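Local coordinates for protein probable ribosomal RNA small subunit methyltransferase (Thermus thermophilus, PDB 3DMH) that probably transfers a methyl group from S-adenosylmethionine to the N2 atom of a guanosine in 16S ribosomal RNA, at residues 69-74 with 85-90; 120-125 with 150-155; 217-222 with 337-342. All blocks are in the same frame, centred on the assembly; numbering follows the deposited sequence.

Interaction 1. Residues 69-74 with 85-90; sequences VERLET and SGLQAR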
ATOM      1  N   VAL A  69      -7.807 -19.216 -11.809  1.00 22.97           N
ATOM      2  CA  VAL A  69      -7.566 -18.374 -10.637  1.00 22.03           C
ATOM      3  C   VAL A  69      -7.465 -16.905 -11.030  1.00 22.06           C
ATOM      4  O   VAL A  69      -6.624 -16.530 -11.860  1.00 23.36           O
ATOM      5  CB  VAL A  69      -6.274 -18.771  -9.904  1.00 22.25           C
ATOM      6  CG1 VAL A  69      -6.061 -17.919  -8.653  1.00 22.54           C
ATOM      7  CG2 VAL A  69      -6.284 -20.269  -9.552  1.00 22.39           C
ATOM      8  N   GLU A  70      -8.315 -16.085 -10.423  1.00 20.41           N
ATOM      9  CA  GLU A  70      -8.234 -14.632 -10.589  1.00 20.58           C
ATOM     10  C   GLU A  70      -7.664 -14.060  -9.290  1.00 20.12           C
ATOM     11  O   GLU A  70      -7.800 -14.656  -8.219  1.00 20.10           O
ATOM     12  CB  GLU A  70      -9.625 -14.072 -10.890  1.00 21.71           C
ATOM     13  CG  GLU A  70      -9.709 -12.542 -11.034  1.00 25.01           C
ATOM     14  CD  GLU A  70      -8.873 -11.992 -12.180  1.00 29.03           C
ATOM     15  OE1 GLU A  70      -9.485 -11.682 -13.231  1.00 34.07           O
ATOM     16  OE2 GLU A  70      -7.629 -11.873 -12.048  1.00 25.48           O
ATOM     17  N   ARG A  71      -6.995 -12.921  -9.391  1.00 18.92           N
ATOM     18  CA  ARG A  71      -6.318 -12.311  -8.233  1.00 18.05           C
ATOM     19  C   ARG A  71      -6.603 -10.835  -8.265  1.00 18.56           C
ATOM     20  O   ARG A  71      -6.412 -10.216  -9.310  1.00 18.91           O
ATOM     21  CB  ARG A  71      -4.805 -12.531  -8.326  1.00 18.11           C
ATOM     22  CG  ARG A  71      -4.404 -13.996  -8.386  1.00 19.10           C
ATOM     23  CD  ARG A  71      -2.912 -14.135  -8.765  1.00 18.33           C
ATOM     24  NE  ARG A  71      -2.574 -15.565  -8.757  1.00 19.13           N
ATOM     25  CZ  ARG A  71      -2.875 -16.412  -9.741  1.00 18.13           C
ATOM     26  NH1 ARG A  71      -3.464 -15.998 -10.877  1.00 18.97           N
ATOM     27  NH2 ARG A  71      -2.575 -17.692  -9.596  1.00 19.12           N
ATOM     28  N   LEU A  72      -7.063 -10.282  -7.147  1.00 17.10           N
ATOM     29  CA  LEU A  72      -7.275  -8.824  -7.059  1.00 16.96           C
ATOM     30  C   LEU A  72      -6.232  -8.245  -6.126  1.00 17.66           C
ATOM     31  O   LEU A  72      -6.178  -8.627  -4.957  1.00 18.62           O
ATOM     32  CB  LEU A  72      -8.694  -8.510  -6.531  1.00 17.24           C
ATOM     33  CG  LEU A  72      -9.834  -9.169  -7.334  1.00 17.05           C
ATOM     34  CD1 LEU A  72     -11.151  -8.604  -6.822  1.00 17.65           C
ATOM     35  CD2 LEU A  72      -9.738  -8.968  -8.831  1.00 18.51           C
ATOM     36  N   GLU A  73      -5.447  -7.285  -6.620  1.00 18.12           N
ATOM     37  CA  GLU A  73      -4.333  -6.799  -5.836  1.00 18.57           C
ATOM     38  C   GLU A  73      -4.232  -5.276  -5.910  1.00 18.13           C
ATOM     39  O   GLU A  73      -4.397  -4.669  -6.981  1.00 18.48           O
ATOM     40  CB  GLU A  73      -3.063  -7.461  -6.335  1.00 18.72           C
ATOM     41  CG  GLU A  73      -1.758  -6.986  -5.678  1.00 19.07           C
ATOM     42  CD  GLU A  73      -1.776  -7.141  -4.174  1.00 22.19           C
ATOM     43  OE1 GLU A  73      -1.847  -8.283  -3.683  1.00 20.62           O
ATOM     44  OE2 GLU A  73      -1.720  -6.134  -3.429  1.00 21.93           O
ATOM     45  N   THR A  74      -3.994  -4.675  -4.744  1.00 17.82           N
ATOM     46  CA  THR A  74      -3.908  -3.225  -4.631  1.00 17.19           C
ATOM     47  C   THR A  74      -2.501  -2.655  -4.783  1.00 17.58           C
ATOM     48  O   THR A  74      -2.348  -1.470  -5.099  1.00 17.82           O
ATOM     49  CB  THR A  74      -4.456  -2.729  -3.268  1.00 17.67           C
ATOM     50  OG1 THR A  74      -3.786  -3.458  -2.230  1.00 19.56           O
ATOM     51  CG2 THR A  74      -5.944  -3.030  -3.142  1.00 18.31           C
ATOM     52  N   SER A  85       5.324 -13.288 -13.356  1.00 17.48           N
ATOM     53  CA  SER A  85       5.150 -14.713 -13.108  1.00 17.14           C
ATOM     54  C   SER A  85       4.107 -15.396 -14.011  1.00 17.35           C
ATOM     55  O   SER A  85       3.892 -16.605 -13.880  1.00 17.84           O
ATOM     56  CB  SER A  85       4.745 -14.918 -11.652  1.00 18.13           C
ATOM     57  OG  SER A  85       5.760 -14.477 -10.755  1.00 17.81           O
ATOM     58  N   GLY A  86       3.454 -14.603 -14.864  1.00 18.05           N
ATOM     59  CA  GLY A  86       2.396 -15.107 -15.754  1.00 18.50           C
ATOM     60  C   GLY A  86       1.117 -15.459 -15.018  1.00 19.27           C
ATOM     61  O   GLY A  86       0.343 -16.316 -15.498  1.00 20.31           O
ATOM     62  N   LEU A  87       0.871 -14.800 -13.887  1.00 19.59           N
ATOM     63  CA  LEU A  87      -0.307 -15.105 -13.058  1.00 19.06           C
ATOM     64  C   LEU A  87      -1.337 -14.021 -13.288  1.00 19.00           C
ATOM     65  O   LEU A  87      -1.025 -12.859 -13.082  1.00 20.39           O
ATOM     66  CB  LEU A  87       0.085 -15.171 -11.573  1.00 19.64           C
ATOM     67  CG  LEU A  87       1.122 -16.232 -11.175  1.00 18.61           C
ATOM     68  CD1 LEU A  87       1.514 -16.100  -9.721  1.00 20.20           C
ATOM     69  CD2 LEU A  87       0.589 -17.639 -11.463  1.00 18.75           C
ATOM     70  N   GLN A  88      -2.540 -14.409 -13.725  1.00 18.94           N
ATOM     71  CA  GLN A  88      -3.621 -13.443 -13.976  1.00 19.56           C
ATOM     72  C   GLN A  88      -3.829 -12.652 -12.698  1.00 18.46           C
ATOM     73  O   GLN A  88      -3.946 -13.231 -11.617  1.00 19.31           O
ATOM     74  CB  GLN A  88      -4.897 -14.189 -14.353  1.00 20.46           C
ATOM     75  CG  GLN A  88      -6.017 -13.255 -14.798  1.00 25.17           C
ATOM     76  CD  GLN A  88      -7.265 -13.992 -15.166  1.00 31.28           C
ATOM     77  OE1 GLN A  88      -8.239 -13.985 -14.416  1.00 36.24           O
ATOM     78  NE2 GLN A  88      -7.255 -14.642 -16.327  1.00 32.96           N
ATOM     79  N   ALA A  89      -3.894 -11.331 -12.842  1.00 18.74           N
ATOM     80  CA  ALA A  89      -4.076 -10.472 -11.695  1.00 18.27           C
ATOM     81  C   ALA A  89      -4.609  -9.159 -12.185  1.00 19.85           C
ATOM     82  O   ALA A  89      -4.239  -8.690 -13.269  1.00 20.10           O
ATOM     83  CB  ALA A  89      -2.780 -10.275 -10.954  1.00 19.74           C
ATOM     84  N   ARG A  90      -5.491  -8.568 -11.394  1.00 17.81           N
ATOM     85  CA  ARG A  90      -6.026  -7.252 -11.738  1.00 18.28           C
ATOM     86  C   ARG A  90      -5.689  -6.253 -10.671  1.00 18.09           C
ATOM     87  O   ARG A  90      -5.680  -6.585  -9.493  1.00 17.87           O
ATOM     88  CB  ARG A  90      -7.556  -7.297 -11.826  1.00 19.18           C
ATOM     89  CG  ARG A  90      -8.123  -8.401 -12.691  1.00 20.04           C
ATOM     90  CD  ARG A  90      -7.605  -8.355 -14.089  1.00 23.09           C
ATOM     91  NE  ARG A  90      -8.222  -9.419 -14.887  1.00 26.23           N
ATOM     92  CZ  ARG A  90      -7.993  -9.629 -16.178  1.00 27.23           C
ATOM     93  NH1 ARG A  90      -7.120  -8.892 -16.844  1.00 29.42           N
ATOM     94  NH2 ARG A  90      -8.618 -10.618 -16.803  1.00 31.16           N
TER
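Two backbone hydrogen bonds join R90 to strand 69-73 as a parallel bridge: R90 N donates to R71 O at 2.8 Å, and E73 N donates to R90 O at 3.0 Å, so R90 spans the strand residues on both sides of L72. Just before the bridge, A89 CA brings a CA-H...O contact to R71 O at 3.3 Å.

The charged groups extend this pairing. R71 runs extended from CG to NE, and its NH1 gives Q88 O a nearly straight bond of 2.9 Å, lying in the guanidinium plane and directed at a lone pair of the carbonyl. The other terminal nitrogen, NH2, forms a salt bridge with E64. E70 bends at chi2 (62°), and its carboxylate divides its work: OE2 accepts the backbone N-H of R71 through its anti lone pair, while OE1 takes R90 NE at 3.1 Å in a salt bridge, on the syn side but tilted out of the carboxylate plane, with the carboxylate and guanidinium planes 53° apart.

Apolar contacts fill in around these bonds. L87 CB sits 3.6 Å above the centre of the R71 guanidinium, while V69 CG1 lies over the opposite face, offset toward the rim, and A89 CB meets R71 CB at 4.0 Å.

With helix 76-84 joining two parallel neighbours, strands 68-73 and 90-91, the arrangement is a beta-alpha-beta crossover at the edge of a Rossmann-like methyltransferase sheet.

Interaction 2. Residues 120-125 with 150-155; sequences ASLVAA and KEARAL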
ATOM      1  N   ALA A 120     -14.232  -5.293   5.060  1.00 18.69           N
ATOM      2  CA  ALA A 120     -14.626  -5.102   3.670  1.00 19.21           C
ATOM      3  C   ALA A 120     -14.161  -6.293   2.839  1.00 18.63           C
ATOM      4  O   ALA A 120     -14.875  -6.752   1.944  1.00 19.45           O
ATOM      5  CB  ALA A 120     -14.021  -3.814   3.119  1.00 18.42           C
ATOM      6  N   SER A 121     -12.962  -6.784   3.148  1.00 19.44           N
ATOM      7  CA  SER A 121     -12.405  -7.968   2.469  1.00 19.44           C
ATOM      8  C   SER A 121     -13.196  -9.242   2.761  1.00 19.55           C
ATOM      9  O   SER A 121     -13.434 -10.054   1.855  1.00 18.76           O
ATOM     10  CB  SER A 121     -10.932  -8.171   2.834  1.00 20.11           C
ATOM     11  OG  SER A 121     -10.148  -7.091   2.319  1.00 20.34           O
ATOM     12  N   LEU A 122     -13.611  -9.397   4.020  1.00 19.71           N
ATOM     13  CA  LEU A 122     -14.439 -10.541   4.423  1.00 19.51           C
ATOM     14  C   LEU A 122     -15.781 -10.531   3.704  1.00 19.97           C
ATOM     15  O   LEU A 122     -16.224 -11.561   3.197  1.00 19.49           O
ATOM     16  CB  LEU A 122     -14.649 -10.549   5.941  1.00 20.43           C
ATOM     17  CG  LEU A 122     -13.413 -10.923   6.773  1.00 19.83           C
ATOM     18  CD1 LEU A 122     -13.678 -10.733   8.268  1.00 22.52           C
ATOM     19  CD2 LEU A 122     -12.954 -12.350   6.471  1.00 21.61           C
ATOM     20  N   VAL A 123     -16.431  -9.366   3.664  1.00 19.48           N
ATOM     21  CA  VAL A 123     -17.711  -9.261   2.953  1.00 19.54           C
ATOM     22  C   VAL A 123     -17.540  -9.468   1.445  1.00 19.45           C
ATOM     23  O   VAL A 123     -18.357 -10.142   0.812  1.00 19.05           O
ATOM     24  CB  VAL A 123     -18.421  -7.927   3.239  1.00 20.04           C
ATOM     25  CG1 VAL A 123     -19.759  -7.889   2.523  1.00 21.11           C
ATOM     26  CG2 VAL A 123     -18.628  -7.759   4.736  1.00 19.97           C
ATOM     27  N   ALA A 124     -16.471  -8.908   0.864  1.00 18.50           N
ATOM     28  CA  ALA A 124     -16.194  -9.140  -0.550  1.00 18.52           C
ATOM     29  C   ALA A 124     -16.070 -10.640  -0.823  1.00 18.85           C
ATOM     30  O   ALA A 124     -16.554 -11.134  -1.850  1.00 18.96           O
ATOM     31  CB  ALA A 124     -14.911  -8.430  -0.964  1.00 18.71           C
ATOM     32  N   ALA A 125     -15.389 -11.352   0.076  1.00 18.65           N
ATOM     33  CA  ALA A 125     -15.207 -12.804  -0.076  1.00 19.03           C
ATOM     34  C   ALA A 125     -16.553 -13.521  -0.066  1.00 18.71           C
ATOM     35  O   ALA A 125     -16.831 -14.349  -0.926  1.00 19.59           O
ATOM     36  CB  ALA A 125     -14.304 -13.360   1.009  1.00 19.01           C
ATOM     37  N   LYS A 150     -14.093 -15.615  13.567  1.00 21.29           N
ATOM     38  CA  LYS A 150     -15.437 -15.589  14.157  1.00 21.55           C
ATOM     39  C   LYS A 150     -16.416 -14.814  13.263  1.00 21.29           C
ATOM     40  O   LYS A 150     -17.555 -15.252  13.051  1.00 22.18           O
ATOM     41  CB  LYS A 150     -15.387 -14.987  15.563  1.00 21.72           C
ATOM     42  CG  LYS A 150     -16.719 -15.019  16.308  1.00 23.21           C
ATOM     43  CD  LYS A 150     -16.543 -14.676  17.775  1.00 26.33           C
ATOM     44  CE  LYS A 150     -17.872 -14.753  18.500  1.00 27.77           C
ATOM     45  NZ  LYS A 150     -17.699 -14.863  19.973  1.00 28.74           N
ATOM     46  N   GLU A 151     -15.956 -13.679  12.729  1.00 21.34           N
ATOM     47  CA  GLU A 151     -16.763 -12.873  11.817  1.00 21.70           C
ATOM     48  C   GLU A 151     -17.018 -13.605  10.489  1.00 21.39           C
ATOM     49  O   GLU A 151     -18.142 -13.585   9.969  1.00 21.08           O
ATOM     50  CB  GLU A 151     -16.134 -11.483  11.614  1.00 22.22           C
ATOM     51  CG  GLU A 151     -16.874 -10.532  10.640  1.00 24.47           C
ATOM     52  CD  GLU A 151     -18.319 -10.201  11.042  1.00 27.08           C
ATOM     53  OE1 GLU A 151     -18.715 -10.419  12.211  1.00 30.03           O
ATOM     54  OE2 GLU A 151     -19.072  -9.718  10.169  1.00 28.51           O
ATOM     55  N   ALA A 152     -15.984 -14.248   9.947  1.00 21.18           N
ATOM     56  CA  ALA A 152     -16.142 -15.047   8.730  1.00 21.03           C
ATOM     57  C   ALA A 152     -17.186 -16.148   8.920  1.00 21.41           C
ATOM     58  O   ALA A 152     -18.031 -16.357   8.054  1.00 21.52           O
ATOM     59  CB  ALA A 152     -14.803 -15.641   8.285  1.00 21.03           C
ATOM     60  N   ARG A 153     -17.133 -16.824  10.063  1.00 21.73           N
ATOM     61  CA  ARG A 153     -18.087 -17.891  10.359  1.00 23.12           C
ATOM     62  C   ARG A 153     -19.511 -17.350  10.441  1.00 22.42           C
ATOM     63  O   ARG A 153     -20.444 -17.991   9.959  1.00 22.82           O
ATOM     64  CB  ARG A 153     -17.721 -18.631  11.653  1.00 22.79           C
ATOM     65  CG  ARG A 153     -16.634 -19.678  11.481  1.00 24.20           C
ATOM     66  CD  ARG A 153     -16.271 -20.344  12.798  1.00 25.93           C
ATOM     67  NE  ARG A 153     -15.787 -19.381  13.786  1.00 32.44           N
ATOM     68  CZ  ARG A 153     -15.552 -19.671  15.062  1.00 33.86           C
ATOM     69  NH1 ARG A 153     -15.738 -20.906  15.515  1.00 34.97           N
ATOM     70  NH2 ARG A 153     -15.127 -18.724  15.889  1.00 33.86           N
ATOM     71  N   ALA A 154     -19.666 -16.164  11.032  1.00 22.70           N
ATOM     72  CA  ALA A 154     -20.964 -15.494  11.108  1.00 22.00           C
ATOM     73  C   ALA A 154     -21.460 -15.085   9.723  1.00 22.09           C
ATOM     74  O   ALA A 154     -22.647 -15.174   9.421  1.00 22.09           O
ATOM     75  CB  ALA A 154     -20.889 -14.286  12.027  1.00 22.69           C
ATOM     76  N   LEU A 155     -20.533 -14.653   8.870  1.00 20.84           N
ATOM     77  CA  LEU A 155     -20.892 -14.220   7.521  1.00 21.25           C
ATOM     78  C   LEU A 155     -21.302 -15.368   6.597  1.00 20.92           C
ATOM     79  O   LEU A 155     -22.171 -15.181   5.739  1.00 20.96           O
ATOM     80  CB  LEU A 155     -19.738 -13.435   6.881  1.00 21.21           C
ATOM     81  CG  LEU A 155     -19.475 -12.011   7.378  1.00 21.64           C
ATOM     82  CD1 LEU A 155     -18.130 -11.522   6.853  1.00 21.51           C
ATOM     83  CD2 LEU A 155     -20.593 -11.064   6.964  1.00 21.76           C
TER
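Helices 115-128 and 145-156, successive helices with strand 133-140 among the elements between them, pack side by side in the helical layer on one face of the sheet, and L122 and L155 carry most of their contact here. The short axes run 10.2 Å apart and cross at -32°, with the same general N-to-C direction. L155 CG stands anti to the carbonyl carbon (chi1 -74°), and its CD1 methyl reaches across to L122 CB at 3.7 Å. The same methyl lies 4.3 Å from V123 CG2, so one branch of L155 touches two consecutive residues of the other helix.

L122 answers with both of its branches. CD2 meets A152 CB at 4.2 Å, and CD1 lies 4.0 Å from CG of E151, the aliphatic part of a side chain whose carboxylate turns off to bond Q119 through OE2. No hydrogen bond links the two segments; the join is made by methyl and methylene groups.

Beneath the pair, L137 of strand 133-140 touches both L122 and A152, while L107 of strand 102-108 meets L122 and L173 of strand 168-174 meets A152. Two neighbouring helices are thus packed against each other on one face of the sheet, as in the three-layer alpha/beta/alpha Rossmann-like fold.

Interaction 3. Residues 217-222 with 337-342; sequences LLLLEA and FLVSNP. With GMP (guanosine), chain E.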
ATOM      1  N   LEU A 217       2.251  17.410   8.873  1.00 20.73           N
ATOM      2  CA  LEU A 217       2.104  18.828   9.246  1.00 21.35           C
ATOM      3  C   LEU A 217       3.469  19.463   9.492  1.00 21.03           C
ATOM      4  O   LEU A 217       3.726  20.571   9.040  1.00 21.73           O
ATOM      5  CB  LEU A 217       1.221  18.998  10.490  1.00 21.60           C
ATOM      6  CG  LEU A 217      -0.249  18.628  10.316  1.00 24.30           C
ATOM      7  CD1 LEU A 217      -0.979  18.732  11.645  1.00 25.38           C
ATOM      8  CD2 LEU A 217      -0.907  19.534   9.268  1.00 26.78           C
ATOM      9  N   LEU A 218       4.343  18.757  10.201  1.00 20.58           N
ATOM     10  CA  LEU A 218       5.684  19.275  10.506  1.00 20.90           C
ATOM     11  C   LEU A 218       6.533  19.506   9.253  1.00 20.42           C
ATOM     12  O   LEU A 218       7.247  20.512   9.152  1.00 20.07           O
ATOM     13  CB  LEU A 218       6.413  18.325  11.452  1.00 21.29           C
ATOM     14  CG  LEU A 218       7.649  18.899  12.145  1.00 21.12           C
ATOM     15  CD1 LEU A 218       7.272  20.043  13.119  1.00 20.15           C
ATOM     16  CD2 LEU A 218       8.423  17.786  12.856  1.00 21.55           C
ATOM     17  N   LEU A 219       6.450  18.578   8.299  1.00 19.93           N
ATOM     18  CA  LEU A 219       7.157  18.732   7.033  1.00 19.41           C
ATOM     19  C   LEU A 219       6.666  19.986   6.316  1.00 19.71           C
ATOM     20  O   LEU A 219       7.473  20.784   5.859  1.00 19.87           O
ATOM     21  CB  LEU A 219       6.954  17.498   6.132  1.00 18.87           C
ATOM     22  CG  LEU A 219       7.786  17.519   4.846  1.00 19.60           C
ATOM     23  CD1 LEU A 219       8.143  16.078   4.450  1.00 18.22           C
ATOM     24  CD2 LEU A 219       7.102  18.255   3.681  1.00 19.95           C
ATOM     25  N   LEU A 220       5.347  20.169   6.253  1.00 20.10           N
ATOM     26  CA  LEU A 220       4.756  21.325   5.555  1.00 20.12           C
ATOM     27  C   LEU A 220       5.125  22.643   6.225  1.00 20.93           C
ATOM     28  O   LEU A 220       5.420  23.624   5.541  1.00 19.83           O
ATOM     29  CB  LEU A 220       3.236  21.177   5.415  1.00 20.75           C
ATOM     30  CG  LEU A 220       2.738  20.083   4.456  1.00 20.42           C
ATOM     31  CD1 LEU A 220       1.213  19.970   4.536  1.00 22.60           C
ATOM     32  CD2 LEU A 220       3.183  20.382   3.029  1.00 23.76           C
ATOM     33  N   GLU A 221       5.133  22.654   7.557  1.00 20.59           N
ATOM     34  CA  GLU A 221       5.576  23.833   8.310  1.00 21.72           C
ATOM     35  C   GLU A 221       7.032  24.165   7.998  1.00 21.21           C
ATOM     36  O   GLU A 221       7.356  25.325   7.727  1.00 21.70           O
ATOM     37  CB  GLU A 221       5.346  23.629   9.805  1.00 21.74           C
ATOM     38  CG  GLU A 221       3.870  23.555  10.158  1.00 26.65           C
ATOM     39  CD  GLU A 221       3.605  23.032  11.562  1.00 31.37           C
ATOM     40  OE1 GLU A 221       4.494  22.372  12.146  1.00 32.90           O
ATOM     41  OE2 GLU A 221       2.491  23.269  12.070  1.00 33.61           O
ATOM     42  N   ALA A 222       7.895  23.150   7.999  1.00 20.95           N
ATOM     43  CA  ALA A 222       9.316  23.338   7.706  1.00 20.85           C
ATOM     44  C   ALA A 222       9.500  23.840   6.274  1.00 21.15           C
ATOM     45  O   ALA A 222      10.316  24.729   6.018  1.00 20.59           O
ATOM     46  CB  ALA A 222      10.085  22.041   7.908  1.00 20.50           C
ATOM     47  N   PHE A 337      12.669  17.284   0.946  1.00 19.39           N
ATOM     48  CA  PHE A 337      12.230  17.318   2.342  1.00 19.17           C
ATOM     49  C   PHE A 337      11.751  15.928   2.740  1.00 19.31           C
ATOM     50  O   PHE A 337      10.920  15.345   2.033  1.00 19.58           O
ATOM     51  CB  PHE A 337      11.035  18.266   2.537  1.00 19.74           C
ATOM     52  CG  PHE A 337      11.346  19.703   2.298  1.00 18.72           C
ATOM     53  CD1 PHE A 337      11.613  20.566   3.360  1.00 18.37           C
ATOM     54  CD2 PHE A 337      11.371  20.210   1.001  1.00 19.91           C
ATOM     55  CE1 PHE A 337      11.902  21.905   3.121  1.00 19.23           C
ATOM     56  CE2 PHE A 337      11.643  21.537   0.761  1.00 20.24           C
ATOM     57  CZ  PHE A 337      11.913  22.398   1.826  1.00 20.74           C
ATOM     58  N   LEU A 338      12.249  15.415   3.866  1.00 19.00           N
ATOM     59  CA  LEU A 338      11.843  14.096   4.364  1.00 19.09           C
ATOM     60  C   LEU A 338      11.529  14.185   5.848  1.00 19.13           C
ATOM     61  O   LEU A 338      12.254  14.842   6.593  1.00 19.45           O
ATOM     62  CB  LEU A 338      12.979  13.097   4.129  1.00 19.22           C
ATOM     63  CG  LEU A 338      12.818  11.674   4.674  1.00 20.44           C
ATOM     64  CD1 LEU A 338      13.560  10.643   3.821  1.00 21.45           C
ATOM     65  CD2 LEU A 338      13.321  11.632   6.115  1.00 21.60           C
ATOM     66  N   VAL A 339      10.460  13.529   6.291  1.00 19.40           N
ATOM     67  CA  VAL A 339      10.132  13.552   7.721  1.00 18.94           C
ATOM     68  C   VAL A 339      10.089  12.127   8.259  1.00 19.08           C
ATOM     69  O   VAL A 339       9.573  11.221   7.590  1.00 19.32           O
ATOM     70  CB  VAL A 339       8.825  14.344   8.000  1.00 18.80           C
ATOM     71  CG1 VAL A 339       7.607  13.687   7.342  1.00 18.88           C
ATOM     72  CG2 VAL A 339       8.590  14.525   9.508  1.00 19.44           C
ATOM     73  N   SER A 340      10.648  11.928   9.462  1.00 18.88           N
ATOM     74  CA  SER A 340      10.649  10.605  10.062  1.00 19.47           C
ATOM     75  C   SER A 340      10.739  10.642  11.584  1.00 19.21           C
ATOM     76  O   SER A 340      10.910  11.695  12.185  1.00 19.49           O
ATOM     77  CB  SER A 340      11.808   9.770   9.523  1.00 20.93           C
ATOM     78  OG  SER A 340      13.024  10.103  10.139  1.00 22.79           O
ATOM     79  N   ASN A 341      10.623   9.468  12.190  1.00 19.40           N
ATOM     80  CA  ASN A 341      10.926   9.306  13.608  1.00 19.97           C
ATOM     81  C   ASN A 341      12.355   9.812  13.859  1.00 20.03           C
ATOM     82  O   ASN A 341      13.234   9.596  13.029  1.00 20.42           O
ATOM     83  CB  ASN A 341      10.801   7.831  13.994  1.00 20.78           C
ATOM     84  CG  ASN A 341      11.178   7.572  15.430  1.00 23.53           C
ATOM     85  OD1 ASN A 341      12.361   7.412  15.762  1.00 27.20           O
ATOM     86  ND2 ASN A 341      10.173   7.544  16.311  1.00 26.64           N
ATOM     87  N   PRO A 342      12.592  10.493  14.993  1.00 20.06           N
ATOM     88  CA  PRO A 342      13.914  11.080  15.250  1.00 20.04           C
ATOM     89  C   PRO A 342      15.114  10.116  15.220  1.00 20.32           C
ATOM     90  O   PRO A 342      16.244  10.569  15.009  1.00 21.27           O
ATOM     91  CB  PRO A 342      13.754  11.692  16.652  1.00 20.88           C
ATOM     92  CG  PRO A 342      12.293  12.022  16.717  1.00 20.78           C
ATOM     93  CD  PRO A 342      11.644  10.820  16.078  1.00 20.02           C
TER
HETATM   94  C4' GMP E 385       3.782   8.211  16.694  1.00 35.04           C
HETATM   95  O4' GMP E 385       4.621   8.349  15.540  1.00 34.35           O
HETATM   96  C3' GMP E 385       3.106   6.855  16.570  1.00 35.10           C
HETATM   97  O3' GMP E 385       1.806   7.072  16.007  1.00 37.19           O
HETATM   98  C2' GMP E 385       3.973   6.104  15.576  1.00 33.44           C
HETATM   99  O2' GMP E 385       3.216   5.143  14.839  1.00 35.73           O
HETATM  100  C1' GMP E 385       4.461   7.223  14.672  1.00 30.01           C
HETATM  101  N9  GMP E 385       5.762   6.995  14.008  1.00 28.75           N
HETATM  102  C8  GMP E 385       6.816   6.289  14.450  1.00 27.39           C
HETATM  103  N7  GMP E 385       7.846   6.332  13.565  1.00 28.28           N
HETATM  104  C5  GMP E 385       7.455   7.107  12.529  1.00 27.09           C
HETATM  105  C6  GMP E 385       8.040   7.577  11.246  1.00 27.64           C
HETATM  106  O6  GMP E 385       9.200   7.257  10.913  1.00 26.21           O
HETATM  107  N1  GMP E 385       7.275   8.356  10.460  1.00 26.73           N
HETATM  108  C2  GMP E 385       6.012   8.726  10.789  1.00 27.53           C
HETATM  109  N2  GMP E 385       5.278   9.511   9.964  1.00 26.43           N
HETATM  110  N3  GMP E 385       5.415   8.332  11.949  1.00 26.36           N
HETATM  111  C4  GMP E 385       6.081   7.545  12.830  1.00 27.70           C
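A single leucine, L219, makes nearly all the close contacts between helix 217-222 and strand 337-340, a strand that runs on into the guanosine pocket. Its CG is anti to the backbone N (chi1 -174°), and chi2, off the usual staggered values at 149°, sets CD1 3.8 Å from V339 CG1 and near the carbonyl oxygen of F337, while CD2 meets F337 CB at 4.1 Å. The leucine thus bridges two residues that point toward the helix, with L338 between them turned away. An alanine at L219 would probably open a gap over the strand, leaving F337 CB and V339 CG1 without the methyls that now pack on them.

Past S340 the chain leaves the strand, and N341 N donates to guanosine O6 at 2.9 Å. N341 CB lies 3.3 Å from the base N7. D213, N305 and Y365 supply further hydrogen bonds to the guanosine.

The axes of helix and strand run 8.4 Å apart at 147°, roughly antiparallel. Strand 334-340 lies between strands 299-304 and 366-371; V367 of the latter touches L218, A222 and V339, and farther along helix 214-227, L223, R226 and L227 pack on F337.

Along the chain the three contacts follow in series, and they sample two sheets with the same 3-2-1-4-5-7-6 strand order, the topology of Rossmann-like methyltransferases. Interactions 1 and 2 belong to the first: strands 68-73 and 90-91 lie at one edge, and helices 115-128 and 145-156 pack farther across. Their centres are 21 Å apart and their nearest atoms about 7 Å. Interaction 3 belongs to the second sheet, its centre 36 and 38 Å from those of interactions 1 and 2, across the chain's centre. The protein thus holds two sheets of one topology, and of the three contacts only interaction 3, on the second, includes guanosine-pocket residues.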